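Local coordinates for 432aa long hypothetical deoxyribodipyrimidine photolyase (Sulfolobus tokodaii, PDB 2E0I), which probably uses light and bound FAD to split cyclobutane pyrimidine dimers in DNA, and carries a second FAD that may serve as a light-harvesting cofactor, at residues A[316-324]-A[411-421]; A[260-269]-A[351-360]. All coordinates share one frame; numbering follows the deposited sequence.

Interaction 1 of 2, residues A[316-324]-A[411-421]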
loop_
_atom_site.group_PDB
_atom_site.type_symbol
_atom_site.label_atom_id
_atom_site.label_comp_id
_atom_site.label_asym_id
_atom_site.label_seq_id
_atom_site.Cartn_x
_atom_site.Cartn_y
_atom_site.Cartn_z
ATOM N N ALA A 316 9.607 -11.720 1.633
ATOM C CA ALA A 316 10.243 -10.783 2.538
ATOM C C ALA A 316 11.117 -11.542 3.537
ATOM O O ALA A 316 12.215 -11.104 3.879
ATOM C CB ALA A 316 9.176 -9.964 3.258
ATOM N N PHE A 317 10.621 -12.679 4.006
ATOM C CA PHE A 317 11.356 -13.502 4.954
ATOM C C PHE A 317 12.690 -13.907 4.336
ATOM O O PHE A 317 13.750 -13.687 4.913
ATOM C CB PHE A 317 10.542 -14.760 5.292
ATOM C CG PHE A 317 11.342 -15.849 5.965
ATOM C CD1 PHE A 317 11.657 -15.772 7.325
ATOM C CD2 PHE A 317 11.799 -16.954 5.235
ATOM C CE1 PHE A 317 12.417 -16.782 7.952
ATOM C CE2 PHE A 317 12.559 -17.967 5.850
ATOM C CZ PHE A 317 12.867 -17.877 7.213
ATOM N N PHE A 318 12.617 -14.495 3.147
ATOM C CA PHE A 318 13.781 -14.968 2.423
ATOM C C PHE A 318 14.872 -13.912 2.229
ATOM O O PHE A 318 16.069 -14.208 2.347
ATOM C CB PHE A 318 13.349 -15.504 1.060
ATOM C CG PHE A 318 14.404 -16.319 0.373
ATOM C CD1 PHE A 318 14.549 -17.672 0.662
ATOM C CD2 PHE A 318 15.274 -15.730 -0.543
ATOM C CE1 PHE A 318 15.537 -18.420 0.049
ATOM C CE2 PHE A 318 16.266 -16.474 -1.161
ATOM C CZ PHE A 318 16.398 -17.816 -0.867
ATOM N N LEU A 319 14.478 -12.682 1.926
ATOM C CA LEU A 319 15.474 -11.644 1.718
ATOM C C LEU A 319 16.160 -11.234 3.015
ATOM O O LEU A 319 17.368 -11.005 3.045
ATOM C CB LEU A 319 14.845 -10.406 1.078
ATOM C CG LEU A 319 15.799 -9.216 0.916
ATOM C CD1 LEU A 319 16.828 -9.533 -0.152
ATOM C CD2 LEU A 319 15.019 -7.959 0.557
ATOM N N VAL A 320 15.398 -11.156 4.093
ATOM C CA VAL A 320 15.978 -10.715 5.338
ATOM C C VAL A 320 16.656 -11.793 6.168
ATOM O O VAL A 320 17.824 -11.659 6.536
ATOM C CB VAL A 320 14.921 -10.010 6.204
ATOM C CG1 VAL A 320 15.559 -9.487 7.471
ATOM C CG2 VAL A 320 14.283 -8.871 5.418
ATOM N N LYS A 321 15.925 -12.863 6.457
ATOM C CA LYS A 321 16.449 -13.937 7.291
ATOM C C LYS A 321 17.183 -15.072 6.599
ATOM O O LYS A 321 17.613 -16.011 7.254
ATOM C CB LYS A 321 15.322 -14.487 8.168
ATOM C CG LYS A 321 14.891 -13.471 9.209
ATOM C CD LYS A 321 13.759 -13.955 10.081
ATOM C CE LYS A 321 13.391 -12.892 11.112
ATOM N NZ LYS A 321 12.207 -13.289 11.939
ATOM N N VAL A 322 17.348 -14.993 5.286
ATOM C CA VAL A 322 18.060 -16.046 4.580
ATOM C C VAL A 322 19.190 -15.466 3.748
ATOM O O VAL A 322 20.299 -15.965 3.795
ATOM C CB VAL A 322 17.099 -16.884 3.688
ATOM C CG1 VAL A 322 17.881 -17.848 2.815
ATOM C CG2 VAL A 322 16.142 -17.674 4.570
ATOM N N LEU A 323 18.922 -14.406 2.995
ATOM C CA LEU A 323 19.971 -13.800 2.178
ATOM C C LEU A 323 20.661 -12.732 3.011
ATOM O O LEU A 323 21.622 -12.099 2.568
ATOM C CB LEU A 323 19.382 -13.177 0.901
ATOM C CG LEU A 323 18.675 -14.113 -0.086
ATOM C CD1 LEU A 323 18.163 -13.317 -1.258
ATOM C CD2 LEU A 323 19.627 -15.190 -0.567
ATOM N N PHE A 324 20.146 -12.545 4.222
ATOM C CA PHE A 324 20.667 -11.574 5.178
ATOM C C PHE A 324 20.886 -10.167 4.578
ATOM O O PHE A 324 21.977 -9.584 4.668
ATOM C CB PHE A 324 21.955 -12.135 5.798
ATOM C CG PHE A 324 22.357 -11.471 7.087
ATOM C CD1 PHE A 324 21.400 -11.081 8.019
ATOM C CD2 PHE A 324 23.708 -11.257 7.382
ATOM C CE1 PHE A 324 21.782 -10.485 9.225
ATOM C CE2 PHE A 324 24.101 -10.661 8.590
ATOM C CZ PHE A 324 23.137 -10.276 9.510
ATOM N N ILE A 411 20.625 -20.723 -4.453
ATOM C CA ILE A 411 21.807 -19.873 -4.314
ATOM C C ILE A 411 22.380 -19.857 -2.901
ATOM O O ILE A 411 23.362 -19.172 -2.649
ATOM C CB ILE A 411 21.523 -18.409 -4.731
ATOM C CG1 ILE A 411 20.469 -17.793 -3.804
ATOM C CG2 ILE A 411 21.076 -18.364 -6.183
ATOM C CD1 ILE A 411 20.385 -16.282 -3.884
ATOM N N VAL A 412 21.757 -20.605 -1.992
ATOM C CA VAL A 412 22.201 -20.711 -0.598
ATOM C C VAL A 412 21.354 -21.772 0.092
ATOM O O VAL A 412 20.289 -22.129 -0.404
ATOM C CB VAL A 412 21.997 -19.392 0.204
ATOM C CG1 VAL A 412 23.058 -18.369 -0.131
ATOM C CG2 VAL A 412 20.631 -18.829 -0.082
ATOM N N ASN A 413 21.836 -22.288 1.221
ATOM C CA ASN A 413 21.073 -23.260 1.997
ATOM C C ASN A 413 20.375 -22.424 3.062
ATOM O O ASN A 413 21.028 -21.887 3.955
ATOM C CB ASN A 413 21.983 -24.276 2.692
ATOM C CG ASN A 413 21.233 -25.103 3.762
ATOM O OD1 ASN A 413 21.836 -25.606 4.721
ATOM N ND2 ASN A 413 19.915 -25.244 3.589
ATOM N N TRP A 414 19.056 -22.320 2.981
ATOM C CA TRP A 414 18.318 -21.510 3.935
ATOM C C TRP A 414 18.554 -21.879 5.401
ATOM O O TRP A 414 18.725 -21.002 6.241
ATOM C CB TRP A 414 16.821 -21.570 3.630
ATOM C CG TRP A 414 16.189 -22.849 4.048
ATOM C CD1 TRP A 414 16.242 -24.045 3.394
ATOM C CD2 TRP A 414 15.461 -23.082 5.259
ATOM N NE1 TRP A 414 15.593 -25.010 4.124
ATOM C CE2 TRP A 414 15.105 -24.446 5.274
ATOM C CE3 TRP A 414 15.079 -22.269 6.333
ATOM C CZ2 TRP A 414 14.382 -25.020 6.323
ATOM C CZ3 TRP A 414 14.361 -22.836 7.374
ATOM C CH2 TRP A 414 14.020 -24.202 7.361
ATOM N N LEU A 415 18.580 -23.169 5.713
ATOM C CA LEU A 415 18.758 -23.600 7.091
ATOM C C LEU A 415 20.014 -23.049 7.762
ATOM O O LEU A 415 19.932 -22.489 8.853
ATOM C CB LEU A 415 18.733 -25.129 7.167
ATOM C CG LEU A 415 18.334 -25.745 8.518
ATOM C CD1 LEU A 415 19.451 -25.569 9.516
ATOM C CD2 LEU A 415 17.053 -25.103 9.032
ATOM N N GLU A 416 21.172 -23.203 7.127
ATOM C CA GLU A 416 22.419 -22.693 7.703
ATOM C C GLU A 416 22.348 -21.179 7.865
ATOM O O GLU A 416 22.726 -20.632 8.903
ATOM C CB GLU A 416 23.608 -23.021 6.809
ATOM C CG GLU A 416 23.858 -24.495 6.572
ATOM C CD GLU A 416 24.987 -24.733 5.563
ATOM O OE1 GLU A 416 24.890 -24.222 4.418
ATOM O OE2 GLU A 416 25.971 -25.427 5.912
ATOM N N ARG A 417 21.875 -20.505 6.822
ATOM C CA ARG A 417 21.749 -19.052 6.830
ATOM C C ARG A 417 20.855 -18.568 7.972
ATOM O O ARG A 417 21.267 -17.745 8.778
ATOM C CB ARG A 417 21.163 -18.557 5.500
ATOM C CG ARG A 417 21.924 -18.968 4.241
ATOM C CD ARG A 417 23.235 -18.229 4.076
ATOM N NE ARG A 417 23.062 -16.783 4.110
ATOM C CZ ARG A 417 23.905 -15.916 3.552
ATOM N NH1 ARG A 417 24.980 -16.356 2.908
ATOM N NH2 ARG A 417 23.681 -14.609 3.646
ATOM N N VAL A 418 19.626 -19.080 8.029
ATOM C CA VAL A 418 18.676 -18.681 9.063
ATOM C C VAL A 418 19.274 -18.806 10.453
ATOM O O VAL A 418 19.016 -17.969 11.316
ATOM C CB VAL A 418 17.376 -19.520 9.016
ATOM C CG1 VAL A 418 16.430 -19.056 10.108
ATOM C CG2 VAL A 418 16.700 -19.375 7.670
ATOM N N ASN A 419 20.064 -19.853 10.675
ATOM C CA ASN A 419 20.696 -20.053 11.974
ATOM C C ASN A 419 21.724 -18.967 12.228
ATOM O O ASN A 419 21.813 -18.433 13.332
ATOM C CB ASN A 419 21.364 -21.424 12.048
ATOM C CG ASN A 419 20.360 -22.547 12.182
ATOM O OD1 ASN A 419 19.523 -22.537 13.080
ATOM N ND2 ASN A 419 20.440 -23.522 11.292
ATOM N N TYR A 420 22.500 -18.641 11.201
ATOM C CA TYR A 420 23.506 -17.605 11.338
ATOM C C TYR A 420 22.848 -16.251 11.580
ATOM O O TYR A 420 23.238 -15.513 12.480
ATOM C CB TYR A 420 24.394 -17.533 10.096
ATOM C CG TYR A 420 25.358 -16.381 10.182
ATOM C CD1 TYR A 420 25.114 -15.192 9.500
ATOM C CD2 TYR A 420 26.469 -16.443 11.022
ATOM C CE1 TYR A 420 25.951 -14.092 9.658
ATOM C CE2 TYR A 420 27.312 -15.352 11.185
ATOM C CZ TYR A 420 27.048 -14.178 10.502
ATOM O OH TYR A 420 27.881 -13.094 10.665
ATOM N N VAL A 421 21.841 -15.928 10.777
ATOM C CA VAL A 421 21.158 -14.653 10.920
ATOM C C VAL A 421 20.595 -14.512 12.324
ATOM O O VAL A 421 20.683 -13.450 12.929
ATOM C CB VAL A 421 20.015 -14.498 9.894
ATOM C CG1 VAL A 421 19.307 -13.171 10.114
ATOM C CG2 VAL A 421 20.571 -14.573 8.473
#

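Interaction 2 of 2, residues A[260-269]-A[351-360]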
loop_
_atom_site.group_PDB
_atom_site.type_symbol
_atom_site.label_atom_id
_atom_site.label_comp_id
_atom_site.label_asym_id
_atom_site.label_seq_id
_atom_site.Cartn_x
_atom_site.Cartn_y
_atom_site.Cartn_z
ATOM N N VAL A 260 10.098 4.783 12.490
ATOM C CA VAL A 260 10.107 3.529 11.741
ATOM C C VAL A 260 10.565 3.771 10.311
ATOM O O VAL A 260 11.145 2.888 9.677
ATOM C CB VAL A 260 8.727 2.823 11.719
ATOM C CG1 VAL A 260 8.274 2.534 13.141
ATOM C CG2 VAL A 260 7.711 3.672 10.969
ATOM N N PHE A 261 10.320 4.969 9.796
ATOM C CA PHE A 261 10.746 5.274 8.443
ATOM C C PHE A 261 12.226 5.600 8.425
ATOM O O PHE A 261 12.611 6.760 8.455
ATOM C CB PHE A 261 9.941 6.443 7.899
ATOM C CG PHE A 261 8.494 6.126 7.704
ATOM C CD1 PHE A 261 8.108 5.088 6.858
ATOM C CD2 PHE A 261 7.514 6.847 8.373
ATOM C CE1 PHE A 261 6.771 4.771 6.682
ATOM C CE2 PHE A 261 6.171 6.538 8.202
ATOM C CZ PHE A 261 5.798 5.495 7.353
ATOM N N GLY A 262 13.060 4.567 8.389
ATOM C CA GLY A 262 14.494 4.787 8.380
ATOM C C GLY A 262 15.227 4.009 9.456
ATOM O O GLY A 262 16.406 3.710 9.295
ATOM N N HIS A 263 14.542 3.704 10.557
ATOM C CA HIS A 263 15.137 2.948 11.657
ATOM C C HIS A 263 14.232 1.789 12.025
ATOM O O HIS A 263 13.108 1.702 11.560
ATOM C CB HIS A 263 15.308 3.817 12.904
ATOM C CG HIS A 263 16.072 5.085 12.677
ATOM N ND1 HIS A 263 16.402 5.943 13.705
ATOM C CD2 HIS A 263 16.542 5.659 11.544
ATOM C CE1 HIS A 263 17.038 6.990 13.215
ATOM N NE2 HIS A 263 17.136 6.842 11.906
ATOM N N CYS A 264 14.725 0.907 12.883
ATOM C CA CYS A 264 13.947 -0.240 13.328
ATOM C C CYS A 264 12.967 0.184 14.416
ATOM O O CYS A 264 13.283 1.038 15.246
ATOM C CB CYS A 264 14.874 -1.327 13.878
ATOM S SG CYS A 264 16.069 -1.989 12.693
ATOM N N TYR A 265 11.775 -0.406 14.405
ATOM C CA TYR A 265 10.772 -0.092 15.409
ATOM C C TYR A 265 11.455 -0.278 16.759
ATOM O O TYR A 265 11.448 0.620 17.603
ATOM C CB TYR A 265 9.578 -1.033 15.268
ATOM C CG TYR A 265 8.508 -0.815 16.304
ATOM C CD1 TYR A 265 7.889 0.422 16.438
ATOM C CD2 TYR A 265 8.142 -1.837 17.174
ATOM C CE1 TYR A 265 6.932 0.642 17.417
ATOM C CE2 TYR A 265 7.183 -1.633 18.161
ATOM C CZ TYR A 265 6.583 -0.390 18.280
ATOM O OH TYR A 265 5.656 -0.165 19.270
ATOM N N ARG A 266 12.053 -1.452 16.944
ATOM C CA ARG A 266 12.797 -1.771 18.154
ATOM C C ARG A 266 14.232 -1.364 17.839
ATOM O O ARG A 266 15.025 -2.167 17.353
ATOM C CB ARG A 266 12.709 -3.266 18.450
ATOM C CG ARG A 266 11.317 -3.698 18.855
ATOM C CD ARG A 266 11.313 -5.089 19.423
ATOM N NE ARG A 266 11.449 -6.109 18.395
ATOM C CZ ARG A 266 11.599 -7.402 18.662
ATOM N NH1 ARG A 266 11.634 -7.813 19.925
ATOM N NH2 ARG A 266 11.720 -8.285 17.676
ATOM N N ARG A 267 14.536 -0.098 18.116
ATOM C CA ARG A 267 15.834 0.512 17.839
ATOM C C ARG A 267 17.119 -0.301 18.037
ATOM O O ARG A 267 18.047 -0.165 17.238
ATOM C CB ARG A 267 15.941 1.834 18.601
ATOM C CG ARG A 267 14.782 2.777 18.329
ATOM C CD ARG A 267 14.906 4.077 19.110
ATOM N NE ARG A 267 13.609 4.737 19.260
ATOM C CZ ARG A 267 12.612 4.284 20.022
ATOM N NH1 ARG A 267 11.467 4.955 20.087
ATOM N NH2 ARG A 267 12.756 3.168 20.729
ATOM N N GLU A 268 17.189 -1.137 19.073
ATOM C CA GLU A 268 18.400 -1.925 19.306
ATOM C C GLU A 268 18.947 -2.607 18.051
ATOM O O GLU A 268 20.161 -2.648 17.832
ATOM C CB GLU A 268 18.185 -2.978 20.409
ATOM C CG GLU A 268 16.989 -3.883 20.262
ATOM C CD GLU A 268 15.686 -3.269 20.755
ATOM O OE1 GLU A 268 15.549 -2.021 20.739
ATOM O OE2 GLU A 268 14.788 -4.055 21.142
ATOM N N TYR A 269 18.054 -3.120 17.215
ATOM C CA TYR A 269 18.454 -3.809 15.994
ATOM C C TYR A 269 19.016 -2.924 14.886
ATOM O O TYR A 269 19.310 -3.403 13.790
ATOM C CB TYR A 269 17.281 -4.625 15.477
ATOM C CG TYR A 269 16.879 -5.721 16.433
ATOM C CD1 TYR A 269 17.688 -6.839 16.623
ATOM C CD2 TYR A 269 15.695 -5.634 17.162
ATOM C CE1 TYR A 269 17.324 -7.844 17.510
ATOM C CE2 TYR A 269 15.323 -6.632 18.053
ATOM C CZ TYR A 269 16.139 -7.734 18.222
ATOM O OH TYR A 269 15.760 -8.730 19.092
ATOM N N GLN A 351 9.150 -4.791 8.850
ATOM C CA GLN A 351 9.744 -4.891 10.171
ATOM C C GLN A 351 9.180 -6.083 10.916
ATOM O O GLN A 351 9.884 -6.752 11.660
ATOM C CB GLN A 351 9.492 -3.610 10.955
ATOM C CG GLN A 351 10.037 -2.385 10.274
ATOM C CD GLN A 351 10.776 -1.513 11.234
ATOM O OE1 GLN A 351 11.613 -2.007 11.996
ATOM N NE2 GLN A 351 10.486 -0.206 11.215
ATOM N N TRP A 352 7.897 -6.346 10.719
ATOM C CA TRP A 352 7.257 -7.469 11.377
ATOM C C TRP A 352 7.994 -8.736 10.979
ATOM O O TRP A 352 8.401 -9.524 11.811
ATOM C CB TRP A 352 5.797 -7.569 10.936
ATOM C CG TRP A 352 4.951 -8.483 11.786
ATOM C CD1 TRP A 352 4.256 -8.141 12.908
ATOM C CD2 TRP A 352 4.728 -9.890 11.591
ATOM N NE1 TRP A 352 3.614 -9.242 13.428
ATOM C CE2 TRP A 352 3.888 -10.329 12.641
ATOM C CE3 TRP A 352 5.157 -10.820 10.634
ATOM C CZ2 TRP A 352 3.468 -11.662 12.762
ATOM C CZ3 TRP A 352 4.737 -12.150 10.753
ATOM C CH2 TRP A 352 3.901 -12.554 11.811
ATOM N N ILE A 353 8.164 -8.924 9.685
ATOM C CA ILE A 353 8.837 -10.096 9.167
ATOM C C ILE A 353 10.297 -10.202 9.599
ATOM O O ILE A 353 10.782 -11.285 9.907
ATOM C CB ILE A 353 8.735 -10.119 7.623
ATOM C CG1 ILE A 353 7.683 -11.132 7.208
ATOM C CG2 ILE A 353 10.062 -10.480 6.992
ATOM C CD1 ILE A 353 8.006 -12.545 7.676
ATOM N N ALA A 354 10.997 -9.074 9.616
ATOM C CA ALA A 354 12.403 -9.058 9.998
ATOM C C ALA A 354 12.527 -9.144 11.498
ATOM O O ALA A 354 13.625 -9.120 12.044
ATOM C CB ALA A 354 13.059 -7.776 9.500
ATOM N N SER A 355 11.380 -9.260 12.149
ATOM C CA SER A 355 11.287 -9.314 13.598
ATOM C C SER A 355 12.114 -8.218 14.266
ATOM O O SER A 355 12.927 -8.469 15.155
ATOM C CB SER A 355 11.646 -10.715 14.138
ATOM O OG SER A 355 12.800 -11.252 13.534
ATOM N N THR A 356 11.894 -6.995 13.796
ATOM C CA THR A 356 12.533 -5.806 14.337
ATOM C C THR A 356 11.355 -4.891 14.606
ATOM O O THR A 356 11.525 -3.714 14.900
ATOM C CB THR A 356 13.455 -5.103 13.321
ATOM O OG1 THR A 356 12.682 -4.632 12.211
ATOM C CG2 THR A 356 14.527 -6.049 12.827
ATOM N N GLY A 357 10.155 -5.457 14.488
ATOM C CA GLY A 357 8.940 -4.698 14.705
ATOM C C GLY A 357 7.990 -5.209 15.776
ATOM O O GLY A 357 8.404 -5.658 16.842
ATOM N N VAL A 358 6.699 -5.137 15.474
ATOM C CA VAL A 358 5.646 -5.539 16.395
ATOM C C VAL A 358 5.655 -6.997 16.815
ATOM O O VAL A 358 5.230 -7.326 17.920
ATOM C CB VAL A 358 4.275 -5.162 15.821
ATOM C CG1 VAL A 358 3.178 -5.983 16.468
ATOM C CG2 VAL A 358 4.029 -3.678 16.063
ATOM N N ASP A 359 6.112 -7.884 15.947
ATOM C CA ASP A 359 6.182 -9.281 16.336
ATOM C C ASP A 359 7.530 -9.413 17.021
ATOM O O ASP A 359 8.580 -9.221 16.390
ATOM C CB ASP A 359 6.134 -10.197 15.122
ATOM C CG ASP A 359 6.099 -11.657 15.508
ATOM O OD1 ASP A 359 6.275 -12.522 14.618
ATOM O OD2 ASP A 359 5.889 -11.930 16.712
ATOM N N TYR A 360 7.503 -9.741 18.309
ATOM C CA TYR A 360 8.730 -9.854 19.096
ATOM C C TYR A 360 9.500 -11.186 18.987
ATOM O O TYR A 360 10.699 -11.239 19.293
ATOM C CB TYR A 360 8.415 -9.503 20.565
ATOM C CG TYR A 360 7.992 -8.048 20.752
ATOM C CD1 TYR A 360 8.934 -7.011 20.700
ATOM C CD2 TYR A 360 6.644 -7.702 20.929
ATOM C CE1 TYR A 360 8.546 -5.663 20.818
ATOM C CE2 TYR A 360 6.244 -6.353 21.047
ATOM C CZ TYR A 360 7.204 -5.343 20.992
ATOM O OH TYR A 360 6.837 -4.019 21.123
HETATM O O HOH W 1 5.175 -2.240 20.458
#

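Interaction 1 of 2, residues A[316-324]-A[411-421]
Phe324 and Tyr420 form an offset edge-to-face pair: the edge of the tyrosine points at the face of the phenylalanine, with centroids 6.0 Å apart and planes at 89°. Val421 leans obliquely on the same Phe324 ring, its CG2 lying 3.6 Å from Phe324 CD1, while the carbonyl O of Val320 sits in the ring plane at the edge. Phe318 carries Val322 CG1 3.7 Å above one face, toward the rim, takes Val412 CG2 obliquely at its CZ, and pairs edge-to-face with Tyr291. The Trp414 indole has Leu415 CB over the centre of one face and meets Trp368; its own CB touches both methyls of Val322. Phe324 CB lies at the edge of the Arg417 guanidinium.

Here the C-terminal part of helix 309-322 packs on the start of helix 414-427 in the helical FAD-binding domain of photolyases; the axes of 316-322 and 414-421 approach to 8.9 Å, their directions 62° apart. Near its C-terminal end the former helix widens into a pi-type turn, Leu323 N bonding to Phe318 O, and Phe324 then takes a positive phi. Lys321 O receives a CA-H...O contact from Val418 CA at 3.4 Å, and Val322 O accepts a weak, bent hydrogen bond from Arg417 NE at 2.9 Å. Arg417 CB and CG already lie against Val322 O, and the bends at the second and third torsions (chi2 -72°) turn NE back to the same oxygen; beyond it, NH2 makes a salt bridge with Glu275. The rest of the contact is mostly aliphatic. Val322 CG2 meets Val418 CG2, which also touches Phe317 CZ, at 3.6 Å, and Leu323 crosses Ile411 at about a right angle, with Leu323 CD2 on Ile411 CD1 at 3.6 Å.

Interaction 2 of 2, residues A[260-269]-A[351-360]
Arg266 runs across the turn at residues 355-357, starting from a nearly straight backbone bond, Arg266 N to Thr356 O at 3.1 Å. Its CB and CG pass by that same Thr356 oxygen, and CG and CD lie against CE1 of Tyr360, a poorly ordered residue. The bend at the third torsion (chi3 -76°) then takes Arg266 NE past Gly357 O, 3.4 Å away but at a poor angle for a bond. As modelled, the Tyr360 ring stands edge-on, at CD1, over a face of the guanidinium near NH1, the planes 83° apart; Tyr269 CE2 lies 3.8 Å above the guanidinium centre. Arg266 NH2 ends on Ser355 O at 2.8 Å, a weak bond. Ser355 closes helix 343-353 in a Schellman motif. One turn back, Gln351 OE1 accepts from both Tyr265 N (2.9 Å) and Thr356 OG1 (2.8 Å), while its NE2 reaches His263 O weakly and bonds to Asn347 OD1. With Asp359 engaged by Arg363 and its OD2 6.9 Å from Arg266 NH2, the arginine's charge is answered across this contact by a backbone oxygen, Ser355 O, rather than by a carboxylate, and the partly negative end of the helix probably favours it.

In the fold
Interactions 1 and 2 lie on the same side of the chain's centre, their centres about 18 Å apart, within the FAD-binding domain. Their segments alternate along the chain: 260-269, 316-324, 351-360, 411-421. They touch where helices 309-322 and 343-353 end near each other: Lys321 NZ hydrogen-bonds to Ser355 OG, and Val320 packs on Ala354. Interaction 1 joins helix 309-322 to the C-terminal helix 414-427, and interaction 2 joins the end of helix 343-353 to the loop after helix 238-256. Ala316 touches a bound FAD, so segment 316-324 reaches the flavin pocket, while interaction 2 lies close to a bound FAD, the Val260 side chain about 8 Å away.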